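Local coordinates for protein CaaX farnesyltransferase beta subunit Ram1 (Aspergillus fumigatus, PDB 4L9P) that probably transfers farnesyl from farnesyl diphosphate to the cysteine of C-terminal CaaX motifs, as the zinc-containing, peptide-binding beta subunit of an alpha-beta heterodimer, at residues A206-A211 with H261-L266; K458-S463 with D507-F512. All blocks are in the same frame, centred on the assembly; numbering follows the deposited sequence.

Contact 1: residues A206-A211 with H261-L266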
# COMPACT_ATOMS: atom_id res chain seq x y z
N ALA B 206 13.53 9.46 6.04
CA ALA B 206 14.49 10.46 6.38
C ALA B 206 14.51 11.62 5.39
O ALA B 206 14.62 12.78 5.80
CB ALA B 206 15.90 9.81 6.50
N VAL B 207 14.51 11.32 4.09
CA VAL B 207 14.49 12.40 3.10
C VAL B 207 13.27 13.28 3.22
O VAL B 207 13.38 14.51 3.11
CB VAL B 207 14.62 11.82 1.67
CG1 VAL B 207 14.38 12.89 0.58
CG2 VAL B 207 16.02 11.23 1.50
N LEU B 208 12.11 12.69 3.45
CA LEU B 208 10.89 13.50 3.60
C LEU B 208 10.97 14.33 4.89
O LEU B 208 10.50 15.50 4.91
CB LEU B 208 9.66 12.58 3.67
CG LEU B 208 9.28 11.93 2.33
CD1 LEU B 208 7.93 11.24 2.43
CD2 LEU B 208 9.33 12.83 1.11
N SER B 209 11.55 13.76 5.94
CA SER B 209 11.74 14.54 7.18
C SER B 209 12.65 15.73 6.96
O SER B 209 12.41 16.84 7.46
CB SER B 209 12.30 13.66 8.30
OG SER B 209 11.38 12.61 8.67
N ILE B 210 13.78 15.49 6.28
CA ILE B 210 14.71 16.56 5.96
C ILE B 210 14.04 17.61 5.10
O ILE B 210 14.27 18.82 5.32
CB ILE B 210 15.96 15.91 5.27
CG1 ILE B 210 16.80 15.21 6.34
CG2 ILE B 210 16.78 16.96 4.50
CD1 ILE B 210 17.85 14.27 5.74
N ALA B 211 13.21 17.19 4.14
CA ALA B 211 12.50 18.15 3.30
C ALA B 211 11.58 19.03 4.15
O ALA B 211 11.48 20.24 3.94
CB ALA B 211 11.70 17.43 2.19
N HIS B 261 15.11 9.23 -5.21
CA HIS B 261 15.86 9.59 -6.42
C HIS B 261 15.41 10.96 -6.92
O HIS B 261 16.26 11.82 -7.27
CB HIS B 261 15.61 8.49 -7.44
CG HIS B 261 16.42 8.60 -8.69
ND1 HIS B 261 16.21 9.58 -9.64
CD2 HIS B 261 17.50 7.88 -9.10
CE1 HIS B 261 17.12 9.43 -10.61
NE2 HIS B 261 17.91 8.41 -10.30
N ALA B 262 14.10 11.18 -7.00
CA ALA B 262 13.57 12.44 -7.53
C ALA B 262 13.87 13.61 -6.61
O ALA B 262 14.31 14.67 -7.06
CB ALA B 262 12.04 12.35 -7.69
N LEU B 263 13.62 13.46 -5.30
CA LEU B 263 13.79 14.64 -4.44
C LEU B 263 15.28 15.05 -4.30
O LEU B 263 15.55 16.21 -4.02
CB LEU B 263 13.20 14.39 -3.04
CG LEU B 263 11.69 14.31 -3.08
CD1 LEU B 263 11.18 13.91 -1.64
CD2 LEU B 263 11.04 15.64 -3.47
N LEU B 264 16.23 14.12 -4.46
CA LEU B 264 17.66 14.41 -4.36
C LEU B 264 18.27 14.70 -5.75
O LEU B 264 19.49 14.90 -5.86
CB LEU B 264 18.39 13.23 -3.72
CG LEU B 264 17.94 12.90 -2.27
CD1 LEU B 264 18.86 11.77 -1.80
CD2 LEU B 264 17.88 14.08 -1.30
N ASP B 265 17.44 14.75 -6.80
CA ASP B 265 17.88 14.94 -8.19
C ASP B 265 19.09 14.02 -8.50
O ASP B 265 20.15 14.48 -8.96
CB ASP B 265 18.25 16.40 -8.45
CG ASP B 265 18.55 16.67 -9.93
OD1 ASP B 265 17.89 15.98 -10.77
OD2 ASP B 265 19.47 17.51 -10.25
N LEU B 266 18.94 12.73 -8.23
CA LEU B 266 20.04 11.84 -8.55
C LEU B 266 20.11 11.60 -10.05
O LEU B 266 19.12 11.75 -10.77
CB LEU B 266 19.84 10.47 -7.88
CG LEU B 266 19.74 10.55 -6.34
CD1 LEU B 266 19.61 9.15 -5.73
CD2 LEU B 266 20.94 11.33 -5.71

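Contact 2: residues K458-S463 with D507-F512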
# COMPACT_ATOMS: atom_id res chain seq x y z
N LYS B 458 14.39 20.39 -15.14
CA LYS B 458 14.73 19.23 -15.97
C LYS B 458 13.49 18.45 -16.42
O LYS B 458 12.40 18.58 -15.83
CB LYS B 458 15.68 18.28 -15.18
CG LYS B 458 16.88 19.02 -14.60
CD LYS B 458 17.74 18.13 -13.73
CE LYS B 458 19.02 18.88 -13.29
NZ LYS B 458 20.11 17.98 -12.79
N ASP B 459 13.66 17.56 -17.41
CA ASP B 459 12.50 16.85 -17.97
C ASP B 459 11.99 15.62 -17.18
O ASP B 459 10.81 15.37 -17.17
CB ASP B 459 12.76 16.37 -19.41
CG ASP B 459 12.88 17.50 -20.40
OD1 ASP B 459 12.59 18.67 -20.05
OD2 ASP B 459 13.23 17.11 -21.57
N ASP B 460 12.88 14.82 -16.60
CA ASP B 460 12.54 13.45 -16.10
C ASP B 460 11.24 13.25 -15.27
O ASP B 460 10.38 12.34 -15.52
CB ASP B 460 13.70 12.99 -15.19
CG ASP B 460 14.95 13.58 -15.60
OD1 ASP B 460 15.44 12.92 -16.59
OD2 ASP B 460 15.33 14.68 -14.98
N PHE B 461 11.18 14.08 -14.24
CA PHE B 461 10.16 14.09 -13.23
C PHE B 461 9.41 15.41 -13.39
O PHE B 461 8.86 15.89 -12.41
CB PHE B 461 10.84 14.06 -11.86
CG PHE B 461 11.67 12.82 -11.61
CD1 PHE B 461 11.07 11.60 -11.29
CD2 PHE B 461 13.03 12.88 -11.62
CE1 PHE B 461 11.84 10.41 -11.05
CE2 PHE B 461 13.83 11.70 -11.42
CZ PHE B 461 13.25 10.48 -11.06
N SER B 462 9.35 15.99 -14.59
CA SER B 462 8.80 17.35 -14.66
C SER B 462 7.34 17.42 -14.21
O SER B 462 6.96 18.34 -13.46
CB SER B 462 9.00 17.94 -16.08
OG SER B 462 8.50 19.24 -16.18
N SER B 463 6.54 16.44 -14.61
CA SER B 463 5.14 16.46 -14.23
C SER B 463 4.98 16.35 -12.71
O SER B 463 4.13 17.00 -12.10
CB SER B 463 4.43 15.31 -14.95
OG SER B 463 3.07 15.25 -14.58
N ASP B 507 11.34 22.83 -2.58
CA ASP B 507 12.57 23.44 -2.11
C ASP B 507 13.73 22.45 -2.12
O ASP B 507 14.87 22.80 -2.49
CB ASP B 507 12.42 23.97 -0.69
CG ASP B 507 11.65 25.29 -0.61
OD1 ASP B 507 11.40 25.92 -1.66
OD2 ASP B 507 11.30 25.64 0.54
N ILE B 508 13.49 21.20 -1.70
CA ILE B 508 14.58 20.26 -1.69
C ILE B 508 15.01 19.89 -3.10
O ILE B 508 16.21 19.83 -3.37
CB ILE B 508 14.26 19.02 -0.81
CG1 ILE B 508 15.56 18.21 -0.55
CG2 ILE B 508 13.16 18.15 -1.46
CD1 ILE B 508 15.36 17.09 0.53
N ARG B 509 14.06 19.66 -3.98
CA ARG B 509 14.40 19.30 -5.38
C ARG B 509 15.20 20.44 -6.03
O ARG B 509 16.22 20.18 -6.70
CB ARG B 509 13.11 19.06 -6.19
CG ARG B 509 13.31 18.92 -7.69
CD ARG B 509 14.13 17.69 -8.10
NE ARG B 509 14.27 17.69 -9.54
CZ ARG B 509 14.45 16.62 -10.31
NH1 ARG B 509 14.51 15.39 -9.79
NH2 ARG B 509 14.57 16.80 -11.64
N VAL B 510 14.75 21.68 -5.85
CA VAL B 510 15.41 22.79 -6.51
C VAL B 510 16.80 22.99 -5.93
O VAL B 510 17.76 23.26 -6.68
CB VAL B 510 14.56 24.06 -6.39
CG1 VAL B 510 15.38 25.32 -6.85
CG2 VAL B 510 13.29 23.93 -7.24
N TRP B 511 16.94 22.83 -4.62
CA TRP B 511 18.27 22.95 -4.02
C TRP B 511 19.23 21.93 -4.62
O TRP B 511 20.38 22.27 -5.00
CB TRP B 511 18.24 22.80 -2.48
CG TRP B 511 19.58 23.14 -1.80
CD1 TRP B 511 20.02 24.41 -1.44
CD2 TRP B 511 20.64 22.24 -1.43
NE1 TRP B 511 21.25 24.33 -0.85
CE2 TRP B 511 21.68 23.02 -0.86
CE3 TRP B 511 20.82 20.86 -1.53
CZ2 TRP B 511 22.86 22.46 -0.37
CZ3 TRP B 511 22.01 20.30 -1.05
CH2 TRP B 511 23.00 21.09 -0.48
N PHE B 512 18.77 20.69 -4.72
CA PHE B 512 19.65 19.67 -5.27
C PHE B 512 19.93 19.85 -6.75
O PHE B 512 21.06 19.59 -7.18
CB PHE B 512 19.13 18.26 -4.95
CG PHE B 512 19.48 17.80 -3.57
CD1 PHE B 512 20.78 17.49 -3.25
CD2 PHE B 512 18.54 17.75 -2.57
CE1 PHE B 512 21.14 17.12 -1.95
CE2 PHE B 512 18.91 17.40 -1.26
CZ PHE B 512 20.20 17.05 -0.97

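Contact 1: residues A206-A211 with H261-L266
Val207 overlaps Leu263 through one methyl branch: CG1 of Val207 lies 4.0 Å from CD1 of Leu263 and 4.1 Å from its CB, touching both the root and one tip of the leucine. The first torsion of the valine explains which branch does the work. With CG1 opposite the backbone N (chi1 171°), that methyl is directed across the gap. The same CG1 also meets Leu264, whose CD2 approaches to 4.1 Å, so a single methyl contacts two consecutive leucines.

Leu208 adds the third pair from a different direction. Its bond to CB leaves the helix facing away from 261-266, yet the chain returns at its end, and CD2 of Leu208 comes within 3.5 Å of CD1 of Leu263. That carbon pair is tighter than ordinary van der Waals contact, and the two leucine side chains run at about a right angle to one another. CD1 of Leu263 thereby touches methyls of both Val207 and Leu208. No hydrogen bond crosses the interface; 168 Å² of surface is buried, all four touching residues are buried, and the closest backbone approach is 7.9 Å between the CA atoms of Val207 and Leu263.

The second partner is a helix end. Asp265 takes a positive phi of 46°, and two bonds return into the last turn, Leu266 N to His261 O and Asp265 N to Ala262 O, making a Schellman motif just beyond the leucines. The three apolar pairs join helix 200-213 to the C-terminal end of helix 251-263 within the alpha-alpha toroid. Tyr156 of helix 151-164 packs on Leu208, Met227 of helix 224-234 meets Leu264, and Ile508 of helix 502-513 touches Leu263.

Contact 2: residues K458-S463 with D507-F512
Segment 458-463 makes a type I beta turn from Asp459 to Ser462, closed by a bond from Ser462 N to Asp459 O, and faces segment 507-512 of helix 502-513 at a CA separation of 10.1 Å between Lys458 and Val510. The turn lies in the loop between strands 446-449 and 468-471. The gap is bridged by a long side chain, Arg509, which alone makes every contact from the helix. Its CG stands opposite the backbone N (chi1 170°) and the chain then bends at chi2 (65°), bringing the guanidinium to the turn.

NH1 of Arg509 lies 3.4 Å from CD2 of Phe461, with CE2 farther off at 4.1 Å. The planes of ring and guanidinium are 82° apart, and the nitrogen comes in obliquely, so the two flat groups are not stacked. Phe461 also packs on Met258 and Ala262 of helix 251-263. NH2 meets Lys458 along its aliphatic part, CB and CD each standing 4.0 Å from that nitrogen. The lysine is extended beyond CG, which carries NZ onward to a salt bridge with Asp265. Asp460 approaches the guanidinium edge, its OD2 4.0 Å from NH2 of Arg509, beyond salt-bridge range.

NE of Arg509 forms a salt bridge with Glu513, while NH1 and NH2 are hydrogen-bonded to Ala262 O and Ser456 OG. Together these engage all three guanidinium nitrogens and should restrict rotation of the group.

The 134 Å² interface therefore combines packing of guanidinium nitrogens against ring and methylene carbons with a loose electrostatic component. Without a hydrogen bond across it, the guanidinium is probably oriented mainly by its outside partners. Asp460 may still lower the cost of burying this positive group. Asp265, also a weak, long ion partner of Arg509, and Glu513 would probably offset the two like charges.

How the contacts relate
From the N terminus, contact 1 comes first: 206-211 meets 261-266 after 49 intervening residues, much of them helical. Contact 2 closes a later loop of 43 residues, between 458-463 and 507-512, which includes strand 468-471. The loops follow in series, neither nesting nor crossing, yet their centres are only 10 Å apart. The end of helix 251-263 and the turn after it join them: ND1 of His261 packs 3.4 Å from CZ of Phe461, and CD2 of Leu264 lies 3.5 Å from CE2 of Phe512. The late loop and helix 502-513 are thereby tied to the helices of contact 1.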